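Autoinducer 2 sensor kinase/phosphatase LuxQ (Vibrio cholerae, PDB 3C38) senses the quorum-sensing signal autoinducer 2 as its complex with LuxP, switching from histidine kinase at low cell density to phosphatase at high cell density. Local coordinates at residues S63-F68 with I92-G97; Q106-K111 with Q126-G131. One frame throughout, in Å; residues are numbered along the deposited sequence. Where two conformers were deposited one is given.

Contact 1 (S63-F68 with I92-G97); sequences SRLDEF and ILWDDG
Leu-65 and Asp-66, near the start of helix 65-74, meet the indole of Trp-94 on strand 91-95, an outermost strand of the five-stranded antiparallel sheet in this Cache-type periplasmic sensor domain. The contact is small, with 189 Å² buried; Trp-94 supplies nearly all of the strand's share, Leu-65 and Asp-66 that of the helix. Its tightly packed part is apolar. Leu-65 lies over one face of the ring: CB sits 4.0 Å from the centroid of the five-membered ring and only 12° off the normal, a CH-pi contact. Its methyl CD1 reaches back along the tryptophan side chain, 3.6 Å from Trp-94 CB. Leucine suits the place because its branched end covers the base of the indole, and it also touches Leu-57 of helix 51-58. Trp-94 holds CG anti to its own backbone N, an extension that carries the flat ring out from the strand to the helix. Phe-69, one turn along the helix, stacks on the indole as well.

The loose part is the exposed rim around Asp-66, where a single hydrogen bond is the one short contact to the strand. The CB of this residue does not point straight at the strand; the carboxylate swings in to take the buried ring's one N-H. An aspartate is short enough to do this from the helix while the rest of the residue stays at the solvent edge. In the strand itself, Leu-93 and Trp-94 both face Ile-86 in a classic beta bulge. The hydrogen bond from Trp-94 NE1 to Asp-66 OD1 is 2.8 Å long and bent, with an N-H...O angle of 149°; OD1 stays within 6° of the ring plane but is itself met from above its carboxylate plane.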
loop_
_atom_site.group_PDB
_atom_site.type_symbol
_atom_site.label_atom_id
_atom_site.label_comp_id
_atom_site.label_asym_id
_atom_site.label_seq_id
_atom_site.Cartn_x
_atom_site.Cartn_y
_atom_site.Cartn_z
ATOM N N SER A 63 -16.124 12.507 14.696
ATOM C CA SER A 63 -17.135 12.210 13.708
ATOM C C SER A 63 -17.258 13.212 12.564
ATOM O O SER A 63 -17.879 12.905 11.549
ATOM C CB SER A 63 -18.477 12.041 14.415
ATOM O OG SER A 63 -18.400 10.995 15.368
ATOM N N ARG A 64 -16.678 14.402 12.703
ATOM C CA ARG A 64 -16.771 15.387 11.627
ATOM C C ARG A 64 -15.740 15.095 10.544
ATOM O O ARG A 64 -15.994 15.298 9.352
ATOM C CB ARG A 64 -16.548 16.809 12.146
ATOM C CG ARG A 64 -16.879 17.868 11.095
ATOM C CD ARG A 64 -15.999 19.106 11.200
ATOM N NE ARG A 64 -16.110 19.764 12.495
ATOM C CZ ARG A 64 -15.564 20.942 12.777
ATOM N NH1 ARG A 64 -14.870 21.589 11.854
ATOM N NH2 ARG A 64 -15.713 21.470 13.983
ATOM N N LEU A 65 -14.574 14.629 10.975
ATOM C CA LEU A 65 -13.490 14.288 10.066
ATOM C C LEU A 65 -13.985 13.267 9.041
ATOM O O LEU A 65 -13.401 13.113 7.968
ATOM C CB LEU A 65 -12.330 13.690 10.858
ATOM C CG LEU A 65 -11.787 14.535 12.010
ATOM C CD1 LEU A 65 -11.269 13.626 13.113
ATOM C CD2 LEU A 65 -10.694 15.458 11.497
ATOM N N ASP A 66 -15.070 12.576 9.376
ATOM C CA ASP A 66 -15.624 11.569 8.486
ATOM C C ASP A 66 -16.123 12.100 7.132
ATOM O O ASP A 66 -15.673 11.602 6.099
ATOM C CB ASP A 66 -16.722 10.766 9.204
ATOM C CG ASP A 66 -16.159 9.819 10.269
ATOM O OD1 ASP A 66 -15.165 9.116 9.981
ATOM O OD2 ASP A 66 -16.715 9.766 11.388
ATOM N N GLU A 67 -17.023 13.090 7.096
ATOM C CA GLU A 67 -17.468 13.567 5.778
ATOM C C GLU A 67 -16.305 14.124 4.982
ATOM O O GLU A 67 -16.281 14.023 3.756
ATOM C CB GLU A 67 -18.539 14.675 5.826
ATOM C CG GLU A 67 -18.662 15.341 4.414
ATOM C CD GLU A 67 -19.843 16.284 4.207
ATOM O OE1 GLU A 67 -20.865 16.149 4.912
ATOM O OE2 GLU A 67 -19.751 17.148 3.301
ATOM N N PHE A 68 -15.346 14.729 5.675
ATOM C CA PHE A 68 -14.205 15.314 4.988
ATOM C C PHE A 68 -13.496 14.332 4.062
ATOM O O PHE A 68 -13.428 14.555 2.852
ATOM C CB PHE A 68 -13.187 15.871 5.981
ATOM C CG PHE A 68 -11.938 16.372 5.323
ATOM C CD1 PHE A 68 -11.929 17.582 4.644
ATOM C CD2 PHE A 68 -10.784 15.598 5.321
ATOM C CE1 PHE A 68 -10.790 18.013 3.970
ATOM C CE2 PHE A 68 -9.640 16.020 4.649
ATOM C CZ PHE A 68 -9.644 17.231 3.971
ATOM N N ILE A 92 -5.017 7.756 19.186
ATOM C CA ILE A 92 -5.627 7.699 17.863
ATOM C C ILE A 92 -6.891 8.547 17.945
ATOM O O ILE A 92 -7.898 8.130 18.524
ATOM C CB ILE A 92 -6.007 6.249 17.455
ATOM C CG1 ILE A 92 -4.779 5.337 17.510
ATOM C CG2 ILE A 92 -6.565 6.236 16.041
ATOM C CD1 ILE A 92 -3.740 5.633 16.463
ATOM N N LEU A 93 -6.824 9.744 17.377
ATOM C CA LEU A 93 -7.947 10.667 17.399
ATOM C C LEU A 93 -9.019 10.234 16.419
ATOM O O LEU A 93 -10.213 10.401 16.683
ATOM C CB LEU A 93 -7.479 12.083 17.044
ATOM C CG LEU A 93 -6.385 12.727 17.901
ATOM C CD1 LEU A 93 -6.013 14.086 17.323
ATOM C CD2 LEU A 93 -6.865 12.866 19.334
ATOM N N TRP A 94 -8.593 9.679 15.287
ATOM C CA TRP A 94 -9.533 9.242 14.267
ATOM C C TRP A 94 -9.051 8.005 13.504
ATOM O O TRP A 94 -7.853 7.710 13.455
ATOM C CB TRP A 94 -9.793 10.388 13.292
ATOM C CG TRP A 94 -10.809 10.075 12.245
ATOM C CD1 TRP A 94 -12.166 10.096 12.385
ATOM C CD2 TRP A 94 -10.549 9.698 10.888
ATOM N NE1 TRP A 94 -12.770 9.761 11.192
ATOM C CE2 TRP A 94 -11.799 9.515 10.258
ATOM C CE3 TRP A 94 -9.378 9.502 10.144
ATOM C CZ2 TRP A 94 -11.912 9.138 8.915
ATOM C CZ3 TRP A 94 -9.491 9.129 8.811
ATOM C CH2 TRP A 94 -10.749 8.953 8.210
ATOM N N ASP A 95 -10.008 7.299 12.904
ATOM C CA ASP A 95 -9.756 6.083 12.142
ATOM C C ASP A 95 -10.903 5.945 11.143
ATOM O O ASP A 95 -12.073 5.954 11.541
ATOM C CB ASP A 95 -9.740 4.891 13.102
ATOM C CG ASP A 95 -9.793 3.554 12.392
ATOM O OD1 ASP A 95 -10.010 2.538 13.082
ATOM O OD2 ASP A 95 -9.616 3.505 11.158
ATOM N N ASP A 96 -10.587 5.820 9.854
ATOM C CA ASP A 96 -11.647 5.694 8.855
ATOM C C ASP A 96 -12.438 4.406 9.018
ATOM O O ASP A 96 -13.414 4.178 8.312
ATOM C CB ASP A 96 -11.095 5.788 7.421
ATOM C CG ASP A 96 -10.203 4.613 7.033
ATOM O OD1 ASP A 96 -10.102 3.616 7.784
ATOM O OD2 ASP A 96 -9.599 4.698 5.946
ATOM N N GLY A 97 -12.003 3.566 9.949
ATOM C CA GLY A 97 -12.691 2.314 10.207
ATOM C C GLY A 97 -12.483 1.181 9.214
ATOM O O GLY A 97 -13.184 0.180 9.293
#

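Contact 2 (Q106-K111 with Q126-G131); sequences QQELNK and QTPSEG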
loop_
_atom_site.group_PDB
_atom_site.type_symbol
_atom_site.label_atom_id
_atom_site.label_comp_id
_atom_site.label_asym_id
_atom_site.label_seq_id
_atom_site.Cartn_x
_atom_site.Cartn_y
_atom_site.Cartn_z
ATOM N N GLN A 106 -7.671 -2.537 16.417
ATOM C CA GLN A 106 -7.381 -1.162 16.797
ATOM C C GLN A 106 -6.042 -1.023 17.542
ATOM O O GLN A 106 -5.327 -0.037 17.367
ATOM C CB GLN A 106 -8.523 -0.635 17.668
ATOM C CG GLN A 106 -8.685 0.880 17.674
ATOM C CD GLN A 106 -9.089 1.437 16.316
ATOM O OE1 GLN A 106 -9.904 0.846 15.605
ATOM N NE2 GLN A 106 -8.535 2.588 15.960
ATOM N N GLN A 107 -5.696 -2.018 18.352
ATOM C CA GLN A 107 -4.457 -1.975 19.125
ATOM C C GLN A 107 -3.212 -2.162 18.271
ATOM O O GLN A 107 -2.152 -1.624 18.587
ATOM C CB GLN A 107 -4.475 -3.038 20.222
ATOM C CG GLN A 107 -5.825 -3.212 20.891
ATOM C CD GLN A 107 -6.811 -3.975 20.015
ATOM O OE1 GLN A 107 -6.602 -5.156 19.707
ATOM N NE2 GLN A 107 -7.890 -3.305 19.611
ATOM N N GLU A 108 -3.327 -2.945 17.203
ATOM C CA GLU A 108 -2.192 -3.167 16.311
ATOM C C GLU A 108 -1.916 -1.873 15.551
ATOM O O GLU A 108 -0.777 -1.566 15.201
ATOM C CB GLU A 108 -2.494 -4.299 15.326
ATOM C CG GLU A 108 -2.530 -5.688 15.957
ATOM C CD GLU A 108 -1.269 -6.006 16.741
ATOM O OE1 GLU A 108 -0.167 -5.673 16.258
ATOM O OE2 GLU A 108 -1.380 -6.595 17.838
ATOM N N LEU A 109 -2.982 -1.116 15.309
ATOM C CA LEU A 109 -2.882 0.151 14.610
ATOM C C LEU A 109 -2.014 1.091 15.453
ATOM O O LEU A 109 -1.213 1.856 14.921
ATOM C CB LEU A 109 -4.284 0.731 14.415
ATOM C CG LEU A 109 -4.570 1.443 13.096
ATOM C CD1 LEU A 109 -4.298 0.500 11.940
ATOM C CD2 LEU A 109 -6.010 1.912 13.068
ATOM N N ASN A 110 -2.168 1.010 16.775
ATOM C CA ASN A 110 -1.398 1.838 17.704
ATOM C C ASN A 110 0.075 1.507 17.624
ATOM O O ASN A 110 0.934 2.383 17.734
ATOM C CB ASN A 110 -1.874 1.614 19.143
ATOM C CG ASN A 110 -2.984 2.554 19.543
ATOM O OD1 ASN A 110 -2.746 3.732 19.798
ATOM N ND2 ASN A 110 -4.209 2.041 19.592
ATOM N N LYS A 111 0.362 0.228 17.436
ATOM C CA LYS A 111 1.736 -0.239 17.340
ATOM C C LYS A 111 2.415 0.268 16.066
ATOM O O LYS A 111 3.641 0.440 16.023
ATOM C CB LYS A 111 1.746 -1.762 17.379
ATOM C CG LYS A 111 0.922 -2.348 18.533
ATOM C CD LYS A 111 1.167 -3.851 18.667
ATOM C CE LYS A 111 0.641 -4.410 19.978
ATOM N NZ LYS A 111 1.083 -5.826 20.163
ATOM N N GLN A 126 4.249 -5.091 8.684
ATOM C CA GLN A 126 3.348 -6.238 8.697
ATOM C C GLN A 126 2.627 -6.263 10.026
ATOM O O GLN A 126 3.233 -6.012 11.055
ATOM C CB GLN A 126 4.142 -7.540 8.554
ATOM C CG GLN A 126 5.251 -7.516 7.512
ATOM C CD GLN A 126 6.301 -6.436 7.755
ATOM O OE1 GLN A 126 7.255 -6.612 8.510
ATOM N NE2 GLN A 126 6.124 -5.314 7.105
ATOM N N THR A 127 1.342 -6.576 10.011
ATOM C CA THR A 127 0.582 -6.635 11.242
ATOM C C THR A 127 -0.238 -7.909 11.331
ATOM O O THR A 127 -0.666 -8.455 10.312
ATOM C CB THR A 127 -0.382 -5.436 11.353
ATOM O OG1 THR A 127 -0.945 -5.395 12.666
ATOM C CG2 THR A 127 -1.516 -5.573 10.361
ATOM N N PRO A 128 -0.447 -8.416 12.558
ATOM C CA PRO A 128 -1.236 -9.637 12.737
ATOM C C PRO A 128 -2.682 -9.289 12.441
ATOM O O PRO A 128 -3.153 -8.210 12.800
ATOM C CB PRO A 128 -1.025 -9.973 14.210
ATOM C CG PRO A 128 0.351 -9.435 14.474
ATOM C CD PRO A 128 0.297 -8.096 13.787
ATOM N N SER A 129 -3.382 -10.192 11.774
ATOM C CA SER A 129 -4.777 -9.962 11.444
ATOM C C SER A 129 -5.554 -11.101 12.082
ATOM O O SER A 129 -5.078 -11.711 13.036
ATOM C CB SER A 129 -4.967 -9.970 9.928
ATOM O OG SER A 129 -6.273 -9.545 9.579
ATOM N N GLU A 130 -6.745 -11.386 11.571
ATOM C CA GLU A 130 -7.543 -12.480 12.105
ATOM C C GLU A 130 -7.052 -13.754 11.431
ATOM O O GLU A 130 -7.739 -14.774 11.390
ATOM C CB GLU A 130 -9.030 -12.257 11.814
ATOM C CG GLU A 130 -9.368 -12.128 10.334
ATOM C CD GLU A 130 -10.849 -11.902 10.089
ATOM O OE1 GLU A 130 -11.391 -10.898 10.598
ATOM O OE2 GLU A 130 -11.470 -12.730 9.389
ATOM N N GLY A 131 -5.843 -13.669 10.895
ATOM C CA GLY A 131 -5.239 -14.803 10.230
ATOM C C GLY A 131 -3.786 -14.508 9.920
ATOM O O GLY A 131 -3.060 -13.955 10.749
HETATM O O HOH W 1 1.080 -3.963 14.430
#
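Glu-108 of helix 106-115 leans against Thr-127 and Pro-128, where strand 123-127, an outermost strand of the antiparallel sheet in this Cache-type domain, runs into a loop. The helix is part of the connection between strands 91-95 and 123-127. What decides the contact is the shape of the glutamate. CG stands beside the backbone N (chi1 -71°) and the chain bends again at chi2 (-54°), which turns the carboxylate so that OE1 faces Pro-128 and OE2 the end of Lys-111. The CB methylene of Glu-108 meets Thr-127 OG1 at 3.3 Å, and the carboxylate oxygen OE1 lies 3.5 Å from Pro-128 CD, with the glutamate crossing the proline at about a right angle. A residue with both methylenes and a charged end suits a place half at the surface, half against a buried threonine.

With chi1 at -170° the Thr-127 hydroxyl is turned to the helix; its side chain also touches Val-134 and Ile-136 of the neighbouring strand and Ile-104. Proline, lacking an N-H, is apt where the strand gives way to loop, and its ring offers a CH surface to the carboxylate. The other carboxylate oxygen, Glu-108 OE2, makes a weak salt bridge with Lys-111 NZ at 3.5 Å. One water is the polar link between the segments: it accepts from Thr-127 OG1 at 3.0 Å and donates to Glu-108 O at 3.1 Å and, at 2.8 Å, to Glu-108 OE1.

In the fold
The two contacts follow each other along the chain and hold helices against the two outermost strands of one five-stranded sheet, 91-95 in contact 1 and 123-127 in contact 2, with centres 19 Å apart. Contact 1 is the more buried, a tryptophan and leucine interface with a direct bond at its polar edge; contact 2 is smaller and partly open, and its polar link runs through a water. Helix 106-115 joins them: it comes next after strand 91-95, and Ile-92 packs on Asn-110, with CG1 of the isoleucine 3.5 Å from OD1 of the asparagine, while Leu-109 approaches Asp-95.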